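Local atomic coordinates of copper-containing nitrite reductase (Thermus scotoductus, PDB entry 6HBE), a protein that probably reduces nitrite to nitric oxide at copper centres, as a homotrimeric three-domain enzyme of the multicopper oxidase family. Residues 254-257 with 261-264. Sequence-based numbering, arbitrary orientation.
Sequences RVPP and DYTL
The outer end of the Tyr-262 ring meets Val-255 and Pro-256, and the packing is mostly apolar. Val-255 CG1 lies 3.9 Å from Tyr-262 CE1. This methyl stands anti to its own backbone nitrogen (chi1 -179°), a rotation that brings it to the CE1 side of the ring. Pro-256 reaches the CE2 side, with its CD 3.8 Å from Tyr-262 CE2. Both residues meet the ring obliquely. Pro-256 CB also touches the phenol oxygen, at 3.6 Å from Tyr-262 OH.

The polar end of the tyrosine is held separately, by a hydrogen bond between its hydroxyl and the carbonyl oxygen of Val-258 in the connecting loop. A leucine in place of Tyr-262 would probably leave that carbonyl without its mate and open a gap beside Pro-256. Ala-282 and Val-217, on the two strands flanking 260-266, add to the packing of the ring. Gln-85 of a neighbouring subunit also packs on Tyr-262, so the contact borders the trimer interface.

Strands 248-254 and 260-266 belong to different sheets. The contact thus packs their connection against the second strand, within a cupredoxin-type beta sandwich.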
# COMPACT_ATOMS: atom_id res chain seq x y z
N ARG C 254 -10.92 -20.92 -21.85
CA ARG C 254 -11.93 -21.99 -21.89
C ARG C 254 -12.11 -22.64 -20.55
O ARG C 254 -11.13 -22.98 -19.89
CB ARG C 254 -11.58 -23.04 -22.94
CG ARG C 254 -11.82 -22.49 -24.34
CD ARG C 254 -11.17 -23.32 -25.41
NE ARG C 254 -9.71 -23.23 -25.39
CZ ARG C 254 -8.92 -23.55 -26.41
NH1 ARG C 254 -9.42 -23.99 -27.56
NH2 ARG C 254 -7.60 -23.45 -26.28
N VAL C 255 -13.36 -22.84 -20.14
CA VAL C 255 -13.67 -23.53 -18.91
C VAL C 255 -13.22 -25.00 -19.15
O VAL C 255 -13.65 -25.61 -20.16
CB VAL C 255 -15.17 -23.48 -18.55
CG1 VAL C 255 -15.44 -24.19 -17.24
CG2 VAL C 255 -15.70 -22.05 -18.42
N PRO C 256 -12.35 -25.55 -18.27
CA PRO C 256 -11.95 -26.96 -18.37
C PRO C 256 -13.14 -27.93 -18.37
O PRO C 256 -14.24 -27.58 -17.94
CB PRO C 256 -11.07 -27.17 -17.12
CG PRO C 256 -10.51 -25.80 -16.83
CD PRO C 256 -11.62 -24.86 -17.19
N PRO C 257 -12.93 -29.16 -18.86
CA PRO C 257 -14.08 -30.07 -19.05
C PRO C 257 -14.57 -30.79 -17.80
O PRO C 257 -14.91 -31.99 -17.87
CB PRO C 257 -13.56 -31.05 -20.12
CG PRO C 257 -12.07 -31.03 -19.95
CD PRO C 257 -11.73 -29.61 -19.59
N ASP C 261 -17.18 -25.37 -9.06
CA ASP C 261 -16.96 -23.93 -8.90
C ASP C 261 -15.52 -23.52 -9.29
O ASP C 261 -14.56 -24.16 -8.86
CB ASP C 261 -17.23 -23.52 -7.45
CG ASP C 261 -18.70 -23.48 -7.09
OD1 ASP C 261 -19.57 -23.71 -7.99
OD2 ASP C 261 -19.00 -23.23 -5.89
N TYR C 262 -15.39 -22.48 -10.12
CA TYR C 262 -14.14 -21.90 -10.50
C TYR C 262 -14.18 -20.46 -9.97
O TYR C 262 -14.93 -19.63 -10.49
CB TYR C 262 -13.97 -21.91 -12.03
CG TYR C 262 -13.79 -23.31 -12.65
CD1 TYR C 262 -14.90 -24.09 -12.99
CD2 TYR C 262 -12.54 -23.82 -12.90
CE1 TYR C 262 -14.75 -25.37 -13.55
CE2 TYR C 262 -12.35 -25.11 -13.44
CZ TYR C 262 -13.47 -25.87 -13.79
OH TYR C 262 -13.32 -27.13 -14.35
N THR C 263 -13.42 -20.20 -8.90
CA THR C 263 -13.57 -18.96 -8.12
C THR C 263 -12.75 -17.83 -8.76
O THR C 263 -11.55 -17.98 -8.99
CB THR C 263 -13.18 -19.23 -6.65
OG1 THR C 263 -14.15 -20.10 -6.06
CG2 THR C 263 -13.13 -17.96 -5.84
N LEU C 264 -13.39 -16.69 -8.98
CA LEU C 264 -12.73 -15.46 -9.48
C LEU C 264 -12.31 -14.62 -8.27
O LEU C 264 -13.13 -14.33 -7.37
CB LEU C 264 -13.72 -14.66 -10.33
CG LEU C 264 -13.24 -13.35 -10.93
CD1 LEU C 264 -12.25 -13.65 -12.06
CD2 LEU C 264 -14.41 -12.49 -11.43